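Lysine/ornithine decarboxylase (Vibrio vulnificus, PDB 2PLJ) catalyses the decarboxylation of lysine and ornithine, with a pyridoxal phosphate cofactor that in this crystal is joined to putrescine. Local coordinates at residues A135-A140 and K160-D165; Q315-L320 and V362-E367; L60-I65 and V94-A99. All coordinates share one frame; numbering follows the deposited sequence.

How the interactions relate
From the N terminus, interaction 3 comes first: it closes a loop of 28 residues, bringing the start of helix 62-75 against helix 91-100 on the beta/alpha barrel. Interaction 1 follows, spanning 19 residues between helix 134-143 and the loop before strand 167-171 of the same barrel. Interaction 2 is last, with 41 residues between strand 315-320 and the loop before strand 369-372 in the beta domain. The three lie in series, none nesting or crossing. Interactions 1 and 2 sit on opposite sides of the chain's centre, their centres about 49 Å apart; strand 57-61, which leads into interaction 3, belongs to the same mixed sheet as strand 315-320.

Interaction 1 (A135-A140 and K160-D165); sequences ADIRDA and KAYRDD
I137 and Y162 meet where helix 134-143 of the beta/alpha barrel faces the loop that runs from helix 153-157 to strand 167-171. The innermost contact is a CH-pi interaction: CG2 of I137 stands over one face of the Y162 ring, 4.1 Å from the ring centroid and 19° from the ring normal. It is shifted toward the CD1-CE1 side of the ring, with I137 CG2 3.9 Å from Y162 CD1. The first torsion of I137 keeps CG1 beside the backbone N and leaves the CG2 branch to reach outward from the helix to the ring. At the other end of the ring, the phenol oxygen is held chiefly by D134 at the start of the helix, whose OD1 forms a hydrogen bond with it; that bond ties the loop to the residue from which the helix departs. R138, one residue on from I137, comes second: in one of its two modelled conformers, and so with some doubt, its chain bends back and NH1 donates to Y162 OH at 3.1 Å, with an N-H...O angle of 155°. In that conformer NH1 lies at the ring edge near its plane, and the guanidinium and ring planes are 59° apart. Farther out, I137 also packs on K158 and F159 of the connection, and the loop backbone is steadied by the bond from D165 N to Y162 O at 2.8 Å. The ring is thus buried between helix and loop: on the face opposite I137 sits the CB of A161, 4.1 Å above the ring plane and offset toward the rim.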
loop_
_atom_site.group_PDB
_atom_site.type_symbol
_atom_site.label_atom_id
_atom_site.label_comp_id
_atom_site.label_asym_id
_atom_site.label_seq_id
_atom_site.Cartn_x
_atom_site.Cartn_y
_atom_site.Cartn_z
ATOM N N ALA A 135 8.085 24.120 5.587
ATOM C CA ALA A 135 8.766 23.748 4.329
ATOM C C ALA A 135 7.806 23.499 3.152
ATOM O O ALA A 135 8.100 23.870 2.021
ATOM C CB ALA A 135 9.701 22.550 4.528
ATOM N N ASP A 136 6.650 22.910 3.436
ATOM C CA ASP A 136 5.657 22.593 2.396
ATOM C C ASP A 136 5.170 23.906 1.793
ATOM O O ASP A 136 5.012 24.028 0.593
ATOM C CB ASP A 136 4.485 21.819 2.976
ATOM C CG ASP A 136 4.891 20.450 3.550
ATOM O OD1 ASP A 136 5.828 19.802 3.004
ATOM O OD2 ASP A 136 4.262 20.032 4.571
ATOM N N ILE A 137 4.969 24.902 2.646
ATOM C CA ILE A 137 4.508 26.194 2.141
ATOM C C ILE A 137 5.618 26.840 1.301
ATOM O O ILE A 137 5.363 27.358 0.198
ATOM C CB ILE A 137 4.118 27.130 3.313
ATOM C CG1 ILE A 137 2.874 26.578 4.034
ATOM C CG2 ILE A 137 3.895 28.596 2.783
ATOM C CD1 ILE A 137 2.666 27.182 5.468
ATOM N N ARG A 138 6.848 26.815 1.826
ATOM C CA ARG A 138 7.991 27.446 1.157
ATOM C C ARG A 138 8.290 26.824 -0.211
ATOM O O ARG A 138 8.536 27.552 -1.167
ATOM C CB ARG A 138 9.245 27.407 2.048
ATOM C CG ARG A 138 9.175 28.254 3.315
ATOM C CD ARG A 138 10.569 28.307 4.048
ATOM N NE ARG A 138 11.555 29.188 3.441
ATOM C CZ ARG A 138 11.683 30.496 3.701
ATOM N NH1 ARG A 138 10.860 31.117 4.543
ATOM N NH2 ARG A 138 12.634 31.189 3.098
ATOM N N ASP A 139 8.261 25.489 -0.284
ATOM C CA ASP A 139 8.475 24.750 -1.534
ATOM C C ASP A 139 7.457 25.155 -2.615
ATOM O O ASP A 139 7.826 25.372 -3.772
ATOM C CB ASP A 139 8.345 23.246 -1.311
ATOM C CG ASP A 139 9.404 22.677 -0.362
ATOM O OD1 ASP A 139 10.454 23.327 -0.115
ATOM O OD2 ASP A 139 9.139 21.549 0.114
ATOM N N ALA A 140 6.188 25.270 -2.225
ATOM C CA ALA A 140 5.142 25.630 -3.170
ATOM C C ALA A 140 5.335 27.078 -3.615
ATOM O O ALA A 140 5.283 27.361 -4.821
ATOM C CB ALA A 140 3.753 25.418 -2.560
ATOM N N LYS A 160 1.328 33.980 8.629
ATOM C CA LYS A 160 1.742 35.341 9.019
ATOM C C LYS A 160 3.044 35.731 8.315
ATOM O O LYS A 160 3.192 36.854 7.787
ATOM C CB LYS A 160 1.908 35.427 10.535
ATOM C CG LYS A 160 0.589 35.427 11.298
ATOM C CD LYS A 160 0.892 35.522 12.787
ATOM C CE LYS A 160 -0.335 35.816 13.608
ATOM N NZ LYS A 160 0.048 36.226 15.011
ATOM N N ALA A 161 3.993 34.798 8.319
ATOM C CA ALA A 161 5.314 35.040 7.754
ATOM C C ALA A 161 5.248 35.176 6.220
ATOM O O ALA A 161 6.204 35.632 5.597
ATOM C CB ALA A 161 6.266 33.910 8.176
ATOM N N TYR A 162 4.108 34.796 5.631
ATOM C CA TYR A 162 3.920 34.784 4.170
ATOM C C TYR A 162 2.777 35.687 3.707
ATOM O O TYR A 162 2.306 35.552 2.573
ATOM C CB TYR A 162 3.713 33.335 3.673
ATOM C CG TYR A 162 4.834 32.444 4.127
ATOM C CD1 TYR A 162 4.648 31.543 5.180
ATOM C CD2 TYR A 162 6.102 32.545 3.551
ATOM C CE1 TYR A 162 5.710 30.730 5.638
ATOM C CE2 TYR A 162 7.164 31.736 3.983
ATOM C CZ TYR A 162 6.965 30.845 5.030
ATOM O OH TYR A 162 8.028 30.095 5.458
ATOM N N ARG A 163 2.359 36.616 4.572
ATOM C CA ARG A 163 1.122 37.367 4.331
ATOM C C ARG A 163 1.134 38.205 3.049
ATOM O O ARG A 163 0.085 38.492 2.478
ATOM C CB ARG A 163 0.794 38.268 5.512
ATOM C CG ARG A 163 1.862 39.312 5.772
ATOM C CD ARG A 163 1.314 40.450 6.617
ATOM N NE ARG A 163 0.672 39.953 7.834
ATOM C CZ ARG A 163 1.317 39.688 8.968
ATOM N NH1 ARG A 163 2.636 39.873 9.052
ATOM N NH2 ARG A 163 0.639 39.253 10.029
ATOM N N ASP A 164 2.302 38.623 2.616
ATOM C CA ASP A 164 2.433 39.370 1.371
ATOM C C ASP A 164 2.317 38.540 0.111
ATOM O O ASP A 164 2.171 39.063 -0.963
ATOM C CB ASP A 164 3.769 40.094 1.309
ATOM C CG ASP A 164 3.877 41.221 2.322
ATOM O OD1 ASP A 164 2.882 41.653 2.862
ATOM O OD2 ASP A 164 4.988 41.637 2.573
ATOM N N ASP A 165 2.394 37.219 0.277
ATOM C CA ASP A 165 2.661 36.314 -0.828
ATOM C C ASP A 165 1.510 35.372 -1.186
ATOM O O ASP A 165 1.515 34.799 -2.225
ATOM C CB ASP A 165 3.892 35.476 -0.563
ATOM C CG ASP A 165 5.118 36.295 -0.288
ATOM O OD1 ASP A 165 5.249 37.348 -0.903
ATOM O OD2 ASP A 165 5.925 35.864 0.559
#

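Interaction 2 (Q315-L320 and V362-E367); sequences QIWYYL and VDVIAE
CZ3 of W317 reaches V364 CG2 at 4.1 Å where strand 315-320 of the beta domain passes the loop between strands 349-355 and 369-372. Followed outward from CB, the W317 side chain leaves the strand with CG beside the backbone N (chi1 -76°), a turn that carries the benzo side of the indole toward V364. On the pyrrole side, CD1 has Q315 O of its own strand 3.8 Å away, in the ring plane at the edge. At the tip, around CZ3, the indole and the valine cross at about a right angle. The indole also packs on V353 and R312 of the flanking strands and on K185 of the second subunit, so the contact lies close to the dimer interface. At the far end of the strand, L320 and I365 meet through their terminal methyls, CD1 to CD1 at 3.7 Å, again roughly perpendicular. At the near end, the extended chain of Q315 brings NE2 to 3.7 Å from E367 O, a long approach that is not a hydrogen bond. A classic beta bulge at I365 and A366 marks the loop beside strand 349-355, and D363, which anchors the loop, bonds T358 OG1 and I324 N. Two apolar contacts and one long polar approach thus join strand to loop, sparse touches that imply loose van der Waals packing without a direct polar tie.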
loop_
_atom_site.group_PDB
_atom_site.type_symbol
_atom_site.label_atom_id
_atom_site.label_comp_id
_atom_site.label_asym_id
_atom_site.label_seq_id
_atom_site.Cartn_x
_atom_site.Cartn_y
_atom_site.Cartn_z
ATOM N N GLN A 315 -12.413 -25.109 -5.901
ATOM C CA GLN A 315 -12.221 -23.892 -6.699
ATOM C C GLN A 315 -10.835 -23.872 -7.315
ATOM O O GLN A 315 -9.890 -24.359 -6.682
ATOM C CB GLN A 315 -12.390 -22.646 -5.838
ATOM C CG GLN A 315 -13.818 -22.133 -5.831
ATOM C CD GLN A 315 -13.931 -20.820 -5.123
ATOM O OE1 GLN A 315 -13.508 -20.711 -3.973
ATOM N NE2 GLN A 315 -14.500 -19.796 -5.802
ATOM N N ILE A 316 -10.717 -23.320 -8.530
ATOM C CA ILE A 316 -9.412 -23.157 -9.153
ATOM C C ILE A 316 -8.856 -21.806 -8.725
ATOM O O ILE A 316 -9.452 -20.753 -9.033
ATOM C CB ILE A 316 -9.419 -23.216 -10.708
ATOM C CG1 ILE A 316 -10.061 -24.513 -11.235
ATOM C CG2 ILE A 316 -7.971 -23.065 -11.260
ATOM C CD1 ILE A 316 -10.022 -24.620 -12.778
ATOM N N TRP A 317 -7.738 -21.847 -8.010
ATOM C CA TRP A 317 -6.997 -20.616 -7.669
ATOM C C TRP A 317 -5.993 -20.277 -8.774
ATOM O O TRP A 317 -5.159 -21.110 -9.126
ATOM C CB TRP A 317 -6.235 -20.803 -6.362
ATOM C CG TRP A 317 -7.083 -20.735 -5.135
ATOM C CD1 TRP A 317 -8.127 -21.573 -4.787
ATOM C CD2 TRP A 317 -6.970 -19.776 -4.079
ATOM N NE1 TRP A 317 -8.657 -21.193 -3.569
ATOM C CE2 TRP A 317 -7.971 -20.085 -3.122
ATOM C CE3 TRP A 317 -6.133 -18.677 -3.857
ATOM C CZ2 TRP A 317 -8.137 -19.337 -1.939
ATOM C CZ3 TRP A 317 -6.293 -17.934 -2.681
ATOM C CH2 TRP A 317 -7.298 -18.259 -1.747
ATOM N N TYR A 318 -6.097 -19.062 -9.315
ATOM C CA TYR A 318 -5.075 -18.495 -10.193
ATOM C C TYR A 318 -4.234 -17.471 -9.420
ATOM O O TYR A 318 -4.788 -16.593 -8.759
ATOM C CB TYR A 318 -5.709 -17.816 -11.412
ATOM C CG TYR A 318 -6.553 -18.767 -12.244
ATOM C CD1 TYR A 318 -5.947 -19.799 -12.969
ATOM C CD2 TYR A 318 -7.952 -18.648 -12.287
ATOM C CE1 TYR A 318 -6.693 -20.686 -13.749
ATOM C CE2 TYR A 318 -8.727 -19.546 -13.057
ATOM C CZ TYR A 318 -8.081 -20.555 -13.791
ATOM O OH TYR A 318 -8.809 -21.452 -14.543
ATOM N N TYR A 319 -2.915 -17.574 -9.534
ATOM C CA TYR A 319 -2.004 -16.699 -8.816
ATOM C C TYR A 319 -1.438 -15.755 -9.871
ATOM O O TYR A 319 -0.684 -16.184 -10.746
ATOM C CB TYR A 319 -0.904 -17.503 -8.141
ATOM C CG TYR A 319 -1.444 -18.527 -7.171
ATOM C CD1 TYR A 319 -1.607 -18.230 -5.817
ATOM C CD2 TYR A 319 -1.822 -19.815 -7.610
ATOM C CE1 TYR A 319 -2.118 -19.176 -4.918
ATOM C CE2 TYR A 319 -2.342 -20.749 -6.737
ATOM C CZ TYR A 319 -2.501 -20.446 -5.390
ATOM O OH TYR A 319 -3.007 -21.421 -4.558
ATOM N N LEU A 320 -1.837 -14.485 -9.786
ATOM C CA LEU A 320 -1.456 -13.489 -10.793
ATOM C C LEU A 320 -0.172 -12.751 -10.438
ATOM O O LEU A 320 0.261 -12.797 -9.279
ATOM C CB LEU A 320 -2.601 -12.463 -10.993
ATOM C CG LEU A 320 -4.000 -13.054 -11.239
ATOM C CD1 LEU A 320 -5.022 -11.951 -11.428
ATOM C CD2 LEU A 320 -4.032 -14.014 -12.440
ATOM N N VAL A 362 -3.883 -12.529 2.512
ATOM C CA VAL A 362 -4.750 -11.353 2.320
ATOM C C VAL A 362 -4.722 -10.894 0.844
ATOM O O VAL A 362 -5.643 -10.203 0.379
ATOM C CB VAL A 362 -4.330 -10.131 3.228
ATOM C CG1 VAL A 362 -3.034 -9.459 2.738
ATOM C CG2 VAL A 362 -5.439 -9.073 3.249
ATOM N N ASP A 363 -3.667 -11.280 0.123
ATOM C CA ASP A 363 -3.499 -10.809 -1.244
ATOM C C ASP A 363 -4.384 -11.627 -2.200
ATOM O O ASP A 363 -3.922 -12.530 -2.911
ATOM C CB ASP A 363 -2.030 -10.866 -1.653
ATOM C CG ASP A 363 -1.776 -10.236 -3.011
ATOM O OD1 ASP A 363 -2.752 -9.744 -3.649
ATOM O OD2 ASP A 363 -0.587 -10.215 -3.418
ATOM N N VAL A 364 -5.660 -11.266 -2.216
ATOM C CA VAL A 364 -6.674 -11.897 -3.074
ATOM C C VAL A 364 -7.478 -10.784 -3.734
ATOM O O VAL A 364 -7.936 -9.853 -3.036
ATOM C CB VAL A 364 -7.567 -12.823 -2.246
ATOM C CG1 VAL A 364 -8.781 -13.317 -3.058
ATOM C CG2 VAL A 364 -6.710 -13.979 -1.723
ATOM N N ILE A 365 -7.630 -10.868 -5.060
ATOM C CA ILE A 365 -8.328 -9.828 -5.836
ATOM C C ILE A 365 -9.814 -10.132 -6.015
ATOM O O ILE A 365 -10.648 -9.218 -6.025
ATOM C CB ILE A 365 -7.692 -9.709 -7.255
ATOM C CG1 ILE A 365 -6.210 -9.311 -7.162
ATOM C CG2 ILE A 365 -8.564 -8.829 -8.159
ATOM C CD1 ILE A 365 -5.426 -9.791 -8.425
ATOM N N ALA A 366 -10.153 -11.421 -6.162
ATOM C CA ALA A 366 -11.544 -11.840 -6.325
ATOM C C ALA A 366 -11.688 -13.171 -5.616
ATOM O O ALA A 366 -11.086 -14.159 -6.039
ATOM C CB ALA A 366 -11.903 -11.986 -7.773
ATOM N N GLU A 367 -12.467 -13.183 -4.533
ATOM C CA GLU A 367 -12.657 -14.402 -3.711
ATOM C C GLU A 367 -13.500 -15.458 -4.418
ATOM O O GLU A 367 -13.344 -16.655 -4.174
ATOM C CB GLU A 367 -13.305 -14.064 -2.355
ATOM C CG GLU A 367 -12.365 -13.336 -1.378
ATOM C CD GLU A 367 -13.055 -12.991 -0.063
ATOM O OE1 GLU A 367 -13.942 -13.769 0.359
ATOM O OE2 GLU A 367 -12.720 -11.934 0.543
#

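Interaction 3 (L60-I65 and V94-A99); sequences LDCDVI and VRTLLA
I65 wedges its CG2 between T96 and L97, joining the first turn of helix 62-75 to helix 91-100 on the flank of the beta/alpha barrel. The apolar contacts converge on that single methyl: I65 CG2 is 3.6 Å from L97 CD2 and 3.7 Å from T96 CG2. Its position, anti to the I65 backbone N (chi1 -65° for CG1), directs it outward at the facing helix. The I65 side chain crosses that of L97 at about a right angle, and the remaining surroundings of the pair, V93 and A299 around I65 and F104 and Y69 around L97, are also mainly apolar. Among polar atoms, C62 SG lies 3.4 Å from T96 OG1. The threonine hydroxyl has a clear partner in its own helix, V92 O one turn back, which fixes its rotation and leaves the methyl turned to I65. All four touching residues are buried, and the side chain of L97 is about 11 Å from the bound cofactor adduct. Backbone and capping bonds set the helix start: V64 N bonds D61 O at 3.0 Å just where strand 57-61 gives way to the helix. D61 is the N-cap, its carboxylate also bonded by N408 ND2. D63 N donates to D61 OD1 at 3.0 Å (N-H...O 143°), from well above the carboxylate plane.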
loop_
_atom_site.group_PDB
_atom_site.type_symbol
_atom_site.label_atom_id
_atom_site.label_comp_id
_atom_site.label_asym_id
_atom_site.label_seq_id
_atom_site.Cartn_x
_atom_site.Cartn_y
_atom_site.Cartn_z
ATOM N N LEU A 60 -2.432 3.151 -20.365
ATOM C CA LEU A 60 -3.000 4.487 -20.191
ATOM C C LEU A 60 -3.346 5.093 -21.552
ATOM O O LEU A 60 -2.484 5.274 -22.423
ATOM C CB LEU A 60 -1.979 5.376 -19.473
ATOM C CG LEU A 60 -2.244 6.891 -19.534
ATOM C CD1 LEU A 60 -3.569 7.181 -18.768
ATOM C CD2 LEU A 60 -1.045 7.642 -18.907
ATOM N N ASP A 61 -4.626 5.396 -21.727
ATOM C CA ASP A 61 -5.088 5.926 -23.014
ATOM C C ASP A 61 -5.375 7.426 -22.855
ATOM O O ASP A 61 -6.397 7.826 -22.242
ATOM C CB ASP A 61 -6.341 5.173 -23.488
ATOM C CG ASP A 61 -6.835 5.652 -24.865
ATOM O OD1 ASP A 61 -6.247 6.619 -25.415
ATOM O OD2 ASP A 61 -7.831 5.065 -25.377
ATOM N N CYS A 62 -4.473 8.276 -23.390
ATOM C CA CYS A 62 -4.648 9.746 -23.275
ATOM C C CYS A 62 -5.923 10.290 -23.936
ATOM O O CYS A 62 -6.384 11.370 -23.594
ATOM C CB CYS A 62 -3.435 10.488 -23.831
ATOM S SG CYS A 62 -1.968 10.115 -22.817
ATOM N N ASP A 63 -6.463 9.557 -24.904
ATOM C CA ASP A 63 -7.742 9.964 -25.528
ATOM C C ASP A 63 -8.840 9.978 -24.468
ATOM O O ASP A 63 -9.738 10.840 -24.470
ATOM C CB ASP A 63 -8.117 8.981 -26.647
ATOM C CG ASP A 63 -7.285 9.167 -27.904
ATOM O OD1 ASP A 63 -6.801 10.299 -28.182
ATOM O OD2 ASP A 63 -7.173 8.172 -28.651
ATOM N N VAL A 64 -8.776 9.029 -23.543
ATOM C CA VAL A 64 -9.821 8.919 -22.511
ATOM C C VAL A 64 -9.636 10.035 -21.476
ATOM O O VAL A 64 -10.602 10.624 -21.021
ATOM C CB VAL A 64 -9.851 7.508 -21.864
ATOM C CG1 VAL A 64 -10.861 7.465 -20.696
ATOM C CG2 VAL A 64 -10.229 6.447 -22.923
ATOM N N ILE A 65 -8.378 10.356 -21.157
ATOM C CA ILE A 65 -8.076 11.535 -20.307
ATOM C C ILE A 65 -8.776 12.786 -20.911
ATOM O O ILE A 65 -9.505 13.510 -20.214
ATOM C CB ILE A 65 -6.531 11.772 -20.192
ATOM C CG1 ILE A 65 -5.823 10.589 -19.451
ATOM C CG2 ILE A 65 -6.254 13.141 -19.498
ATOM C CD1 ILE A 65 -6.319 10.322 -17.997
ATOM N N VAL A 94 -0.458 14.830 -16.783
ATOM C CA VAL A 94 -0.248 16.265 -16.575
ATOM C C VAL A 94 -0.068 17.002 -17.915
ATOM O O VAL A 94 -0.746 18.024 -18.178
ATOM C CB VAL A 94 0.947 16.523 -15.608
ATOM C CG1 VAL A 94 1.260 18.008 -15.511
ATOM C CG2 VAL A 94 0.588 15.996 -14.210
ATOM N N ARG A 95 0.856 16.504 -18.756
ATOM C CA ARG A 95 1.084 17.128 -20.073
ATOM C C ARG A 95 -0.189 17.153 -20.934
ATOM O O ARG A 95 -0.507 18.189 -21.565
ATOM C CB ARG A 95 2.205 16.425 -20.851
ATOM C CG ARG A 95 3.588 16.666 -20.266
ATOM C CD ARG A 95 4.666 16.429 -21.337
ATOM N NE ARG A 95 4.609 15.072 -21.879
ATOM C CZ ARG A 95 5.339 14.051 -21.434
ATOM N NH1 ARG A 95 6.179 14.235 -20.407
ATOM N NH2 ARG A 95 5.241 12.851 -22.021
ATOM N N THR A 96 -0.896 16.025 -20.948
ATOM C CA THR A 96 -2.116 15.879 -21.773
ATOM C C THR A 96 -3.165 16.932 -21.364
ATOM O O THR A 96 -3.765 17.622 -22.194
ATOM C CB THR A 96 -2.687 14.435 -21.647
ATOM O OG1 THR A 96 -1.799 13.491 -22.280
ATOM C CG2 THR A 96 -4.095 14.338 -22.266
ATOM N N LEU A 97 -3.356 17.051 -20.054
ATOM C CA LEU A 97 -4.323 18.003 -19.476
ATOM C C LEU A 97 -3.886 19.450 -19.637
ATOM O O LEU A 97 -4.698 20.324 -19.973
ATOM C CB LEU A 97 -4.555 17.641 -18.022
ATOM C CG LEU A 97 -5.374 16.362 -17.855
ATOM C CD1 LEU A 97 -5.346 16.046 -16.369
ATOM C CD2 LEU A 97 -6.841 16.489 -18.434
ATOM N N LEU A 98 -2.594 19.712 -19.435
ATOM C CA LEU A 98 -2.082 21.059 -19.683
ATOM C C LEU A 98 -2.419 21.505 -21.133
ATOM O O LEU A 98 -2.884 22.637 -21.378
ATOM C CB LEU A 98 -0.571 21.103 -19.441
ATOM C CG LEU A 98 0.137 22.448 -19.686
ATOM C CD1 LEU A 98 -0.351 23.511 -18.686
ATOM C CD2 LEU A 98 1.655 22.230 -19.604
ATOM N N ALA A 99 -2.172 20.614 -22.090
ATOM C CA ALA A 99 -2.376 20.937 -23.495
ATOM C C ALA A 99 -3.872 21.179 -23.768
ATOM O O ALA A 99 -4.249 21.963 -24.649
ATOM C CB ALA A 99 -1.829 19.800 -24.366
#